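Local coordinates for protein aerobactin synthase IucC (Klebsiella pneumoniae, PDB 6CN7) that probably catalyses the ATP-dependent attachment of the second N-acetyl-N-hydroxylysine to a citryl intermediate, completing the iron-chelating siderophore aerobactin, at residues A[41-45]-A[46-50]; A[501-504]-A[505-509]. The protein carries 5 engineered substitutions. One frame throughout, in Å; residues are numbered along the deposited sequence.

Interaction 1: A[41-45]-A[46-50]; sequences INLPG and AQWRF
Backbone hydrogen bonds pair I41 with W48 and L43 with A46. I41 N gives its proton to W48 O at 2.8 Å, and W48 N returns one to I41 O at 2.9 Å, nearly straight. Nearer the turn, L43 N meets A46 O at 2.9 Å, while the reverse bond from A46 N to L43 O is weak at 3.3 Å. The short strand axes run at 167°, so the ladder is antiparallel, and a type II turn from L43 to A46 closes it, with the usual positive phi at G45.

The side-chain amides of N42 and Q47, a non-hydrogen-bonded pair, lie alongside each other on one face. Q47 CG stands anti to the backbone N (chi1 173°) and the chain runs on extended, bringing NE2 beside N42. Q47 NE2 donates to N42 OD1 at 3.1 Å, on a lone pair in the carbonyl plane, although the bond is bent and the amide planes stand 33° apart.

I41, L43 and W48 share the other face. The F50 ring swings its end in to I41, whose CD1 lies 3.7 Å from F50 CE2; L43 CD1 sits at the pyrrole edge, 4.1 Å from W48 CD1. The indole NE1 is hydrogen-bonded to Q82.

The chemistry is thus two-sided: an amide pair on the more exposed face; on the other, L43 and W48 against helix 76-87, W48 also against helix 4-25.

Interaction 2: A[501-504]-A[505-509]; sequences LGVP and ERRFY
P504 O accepts the amide proton of F508 at 2.8 Å, with an N-H...O angle of 168° and the donor almost in line with the carbonyl bond. This is an i to i+4 bond, the first of the helix, and Y509 N repeats the pattern on E505 O at 3.0 Å. Nearby, R507 CB comes within 3.4 Å of P504 O, so aliphatic carbon borders the acceptor.

Van der Waals contacts flank the bond. With V503 CG1 anti to the backbone N (chi1 179°), this methyl lies 3.9 Å from F508 N and 4.1 Å from R507 CG. The pyrrolidine ring of P504 brings CD to 4.1 Å from R507 CB.

The chain of R507 bends at chi2 (62°), and its guanidinium group turns away from the loop to form a salt bridge with E396. E505 extends in another direction: its carboxylate is hydrogen-bonded to the backbone N of I56 and to S495, two bonds that would probably help to stabilise its negative charge in this buried setting.

A proline at the N-cap, followed by a first helical turn closed on its carbonyl, is the arrangement of a helix start, here that of helix 505-521 after the loop from helix 475-499.

In the fold
From the N terminus, the chain leaves helix 4-25 and enters the small four-stranded antiparallel sheet, where interaction 1 closes the tight hairpin between strands 38-43 and 46-54. Far later, interaction 2 closes the first turn of helix 505-521, at the end of the loop that follows helix 475-499. The two are in series, neither nested nor crossed, with centres 32 Å apart and nearest atoms about 15 Å apart. They are nevertheless related through the fold: the connection after strand 46-54 carries I56 and, next to it, W57, whose indole bonds to Y509, joining the N-terminal sheet region to the start of helix 505-521. Interaction 2 also faces helices 395-417 and 475-499.

Interaction 1: A[41-45]-A[46-50]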
loop_
_atom_site.group_PDB
_atom_site.type_symbol
_atom_site.label_atom_id
_atom_site.label_comp_id
_atom_site.label_asym_id
_atom_site.label_seq_id
_atom_site.Cartn_x
_atom_site.Cartn_y
_atom_site.Cartn_z
ATOM N N ILE A 41 -38.675 -11.631 7.648
ATOM C CA ILE A 41 -37.538 -12.239 8.330
ATOM C C ILE A 41 -37.259 -11.400 9.566
ATOM O O ILE A 41 -37.039 -10.186 9.461
ATOM C CB ILE A 41 -36.294 -12.326 7.431
ATOM C CG1 ILE A 41 -36.530 -13.337 6.305
ATOM C CG2 ILE A 41 -35.061 -12.724 8.248
ATOM C CD1 ILE A 41 -35.460 -13.328 5.228
ATOM N N ASN A 42 -37.270 -12.036 10.731
ATOM C CA ASN A 42 -37.134 -11.337 11.999
ATOM C C ASN A 42 -35.708 -11.460 12.516
ATOM O O ASN A 42 -35.163 -12.567 12.604
ATOM C CB ASN A 42 -38.119 -11.890 13.028
ATOM C CG ASN A 42 -39.562 -11.562 12.689
ATOM O OD1 ASN A 42 -39.842 -10.604 11.969
ATOM N ND2 ASN A 42 -40.488 -12.351 13.222
ATOM N N LEU A 43 -35.113 -10.323 12.852
ATOM C CA LEU A 43 -33.823 -10.273 13.520
ATOM C C LEU A 43 -34.002 -9.568 14.857
ATOM O O LEU A 43 -35.055 -8.966 15.102
ATOM C CB LEU A 43 -32.794 -9.535 12.664
ATOM C CG LEU A 43 -32.537 -10.129 11.279
ATOM C CD1 LEU A 43 -31.652 -9.203 10.461
ATOM C CD2 LEU A 43 -31.908 -11.503 11.396
ATOM N N PRO A 44 -33.016 -9.622 15.749
ATOM C CA PRO A 44 -33.081 -8.784 16.953
ATOM C C PRO A 44 -33.131 -7.314 16.571
ATOM O O PRO A 44 -32.249 -6.805 15.875
ATOM C CB PRO A 44 -31.793 -9.138 17.705
ATOM C CG PRO A 44 -31.378 -10.466 17.168
ATOM C CD PRO A 44 -31.825 -10.488 15.740
ATOM N N GLY A 45 -34.182 -6.634 17.016
ATOM C CA GLY A 45 -34.293 -5.206 16.792
ATOM C C GLY A 45 -34.598 -4.780 15.374
ATOM O O GLY A 45 -34.405 -3.605 15.047
ATOM N N ALA A 46 -35.063 -5.684 14.517
ATOM C CA ALA A 46 -35.465 -5.282 13.176
ATOM C C ALA A 46 -36.255 -6.407 12.528
ATOM O O ALA A 46 -36.037 -7.587 12.818
ATOM C CB ALA A 46 -34.254 -4.917 12.311
ATOM N N GLN A 47 -37.175 -6.020 11.647
ATOM C CA GLN A 47 -37.970 -6.952 10.860
ATOM C C GLN A 47 -37.920 -6.521 9.404
ATOM O O GLN A 47 -38.166 -5.353 9.089
ATOM C CB GLN A 47 -39.424 -6.998 11.338
ATOM C CG GLN A 47 -40.339 -7.839 10.447
ATOM C CD GLN A 47 -41.785 -7.784 10.881
ATOM O OE1 GLN A 47 -42.400 -6.719 10.897
ATOM N NE2 GLN A 47 -42.341 -8.936 11.233
ATOM N N TRP A 48 -37.612 -7.468 8.525
ATOM C CA TRP A 48 -37.569 -7.233 7.089
ATOM C C TRP A 48 -38.787 -7.877 6.447
ATOM O O TRP A 48 -39.045 -9.066 6.652
ATOM C CB TRP A 48 -36.285 -7.797 6.477
ATOM C CG TRP A 48 -35.075 -7.023 6.874
ATOM C CD1 TRP A 48 -34.268 -7.255 7.949
ATOM C CD2 TRP A 48 -34.535 -5.878 6.208
ATOM N NE1 TRP A 48 -33.258 -6.326 7.994
ATOM C CE2 TRP A 48 -33.399 -5.469 6.934
ATOM C CE3 TRP A 48 -34.901 -5.159 5.066
ATOM C CZ2 TRP A 48 -32.626 -4.376 6.554
ATOM C CZ3 TRP A 48 -34.132 -4.075 4.691
ATOM C CH2 TRP A 48 -33.007 -3.693 5.432
ATOM N N ARG A 49 -39.537 -7.084 5.685
ATOM C CA ARG A 49 -40.715 -7.552 4.971
ATOM C C ARG A 49 -40.499 -7.354 3.477
ATOM O O ARG A 49 -39.833 -6.407 3.049
ATOM C CB ARG A 49 -41.975 -6.812 5.437
ATOM C CG ARG A 49 -42.281 -7.035 6.913
ATOM C CD ARG A 49 -43.496 -6.260 7.396
ATOM N NE ARG A 49 -44.734 -6.724 6.769
ATOM C CZ ARG A 49 -45.414 -6.061 5.840
ATOM N NH1 ARG A 49 -44.999 -4.877 5.403
ATOM N NH2 ARG A 49 -46.530 -6.583 5.345
ATOM N N PHE A 50 -41.055 -8.266 2.686
ATOM C CA PHE A 50 -40.794 -8.281 1.252
ATOM C C PHE A 50 -41.688 -9.324 0.599
ATOM O O PHE A 50 -42.342 -10.126 1.274
ATOM C CB PHE A 50 -39.322 -8.583 0.961
ATOM C CG PHE A 50 -38.845 -9.889 1.538
ATOM C CD1 PHE A 50 -39.033 -11.077 0.850
ATOM C CD2 PHE A 50 -38.212 -9.928 2.769
ATOM C CE1 PHE A 50 -38.598 -12.277 1.377
ATOM C CE2 PHE A 50 -37.776 -11.128 3.301
ATOM C CZ PHE A 50 -37.970 -12.302 2.603
#

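Interaction 2: A[501-504]-A[505-509]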
loop_
_atom_site.group_PDB
_atom_site.type_symbol
_atom_site.label_atom_id
_atom_site.label_comp_id
_atom_site.label_asym_id
_atom_site.label_seq_id
_atom_site.Cartn_x
_atom_site.Cartn_y
_atom_site.Cartn_z
ATOM N N LEU A 501 -38.733 -17.914 -18.601
ATOM C CA LEU A 501 -38.817 -18.070 -20.049
ATOM C C LEU A 501 -39.628 -19.297 -20.453
ATOM O O LEU A 501 -39.448 -19.817 -21.558
ATOM C CB LEU A 501 -37.413 -18.144 -20.651
ATOM C CG LEU A 501 -36.528 -16.907 -20.460
ATOM C CD1 LEU A 501 -35.124 -17.187 -20.945
ATOM C CD2 LEU A 501 -37.102 -15.700 -21.182
ATOM N N GLY A 502 -40.511 -19.774 -19.579
ATOM C CA GLY A 502 -41.440 -20.828 -19.932
ATOM C C GLY A 502 -40.997 -22.241 -19.619
ATOM O O GLY A 502 -41.699 -23.185 -20.001
ATOM N N VAL A 503 -39.868 -22.424 -18.946
ATOM C CA VAL A 503 -39.385 -23.739 -18.551
ATOM C C VAL A 503 -39.362 -23.798 -17.028
ATOM O O VAL A 503 -38.420 -23.321 -16.393
ATOM C CB VAL A 503 -37.991 -24.030 -19.135
ATOM C CG1 VAL A 503 -37.497 -25.402 -18.680
ATOM C CG2 VAL A 503 -38.028 -23.958 -20.651
ATOM N N PRO A 504 -40.382 -24.385 -16.401
ATOM C CA PRO A 504 -40.393 -24.448 -14.935
ATOM C C PRO A 504 -39.183 -25.199 -14.405
ATOM O O PRO A 504 -38.607 -26.053 -15.082
ATOM C CB PRO A 504 -41.699 -25.191 -14.617
ATOM C CG PRO A 504 -42.537 -25.052 -15.841
ATOM C CD PRO A 504 -41.581 -25.010 -16.987
ATOM N N GLU A 505 -38.795 -24.865 -13.172
ATOM C CA GLU A 505 -37.669 -25.546 -12.541
ATOM C C GLU A 505 -37.866 -27.055 -12.554
ATOM O O GLU A 505 -36.921 -27.812 -12.800
ATOM C CB GLU A 505 -37.483 -25.048 -11.109
ATOM C CG GLU A 505 -36.884 -23.655 -11.011
ATOM C CD GLU A 505 -36.470 -23.299 -9.596
ATOM O OE1 GLU A 505 -37.299 -23.455 -8.673
ATOM O OE2 GLU A 505 -35.310 -22.876 -9.404
ATOM N N ARG A 506 -39.091 -27.513 -12.294
ATOM C CA ARG A 506 -39.355 -28.947 -12.310
ATOM C C ARG A 506 -38.965 -29.555 -13.651
ATOM O O ARG A 506 -38.363 -30.634 -13.703
ATOM C CB ARG A 506 -40.829 -29.210 -12.006
ATOM C CG ARG A 506 -41.189 -30.682 -11.967
ATOM C CD ARG A 506 -42.641 -30.898 -11.590
ATOM N NE ARG A 506 -42.967 -32.319 -11.562
ATOM C CZ ARG A 506 -42.659 -33.135 -10.559
ATOM N NH1 ARG A 506 -42.014 -32.674 -9.494
ATOM N NH2 ARG A 506 -42.992 -34.416 -10.622
ATOM N N ARG A 507 -39.295 -28.872 -14.748
ATOM C CA ARG A 507 -38.898 -29.353 -16.066
ATOM C C ARG A 507 -37.395 -29.207 -16.271
ATOM O O ARG A 507 -36.744 -30.111 -16.806
ATOM C CB ARG A 507 -39.670 -28.592 -17.145
ATOM C CG ARG A 507 -39.386 -29.049 -18.563
ATOM C CD ARG A 507 -39.785 -30.500 -18.766
ATOM N NE ARG A 507 -39.599 -30.928 -20.147
ATOM C CZ ARG A 507 -39.555 -32.198 -20.537
ATOM N NH1 ARG A 507 -39.679 -33.178 -19.650
ATOM N NH2 ARG A 507 -39.379 -32.489 -21.818
ATOM N N PHE A 508 -36.833 -28.070 -15.855
ATOM C CA PHE A 508 -35.395 -27.842 -15.957
ATOM C C PHE A 508 -34.607 -29.049 -15.460
ATOM O O PHE A 508 -33.718 -29.558 -16.153
ATOM C CB PHE A 508 -35.032 -26.585 -15.160
ATOM C CG PHE A 508 -33.576 -26.200 -15.227
ATOM C CD1 PHE A 508 -32.639 -26.821 -14.415
ATOM C CD2 PHE A 508 -33.150 -25.195 -16.081
ATOM C CE1 PHE A 508 -31.305 -26.458 -14.467
ATOM C CE2 PHE A 508 -31.817 -24.826 -16.134
ATOM C CZ PHE A 508 -30.895 -25.457 -15.325
ATOM N N TYR A 509 -34.927 -29.528 -14.257
ATOM C CA TYR A 509 -34.165 -30.616 -13.664
ATOM C C TYR A 509 -34.642 -31.989 -14.123
ATOM O O TYR A 509 -33.923 -32.975 -13.924
ATOM C CB TYR A 509 -34.216 -30.488 -12.143
ATOM C CG TYR A 509 -33.531 -29.224 -11.671
ATOM C CD1 TYR A 509 -32.155 -29.184 -11.498
ATOM C CD2 TYR A 509 -34.254 -28.064 -11.436
ATOM C CE1 TYR A 509 -31.522 -28.026 -11.084
ATOM C CE2 TYR A 509 -33.630 -26.903 -11.025
ATOM C CZ TYR A 509 -32.265 -26.890 -10.851
ATOM O OH TYR A 509 -31.640 -25.735 -10.441
#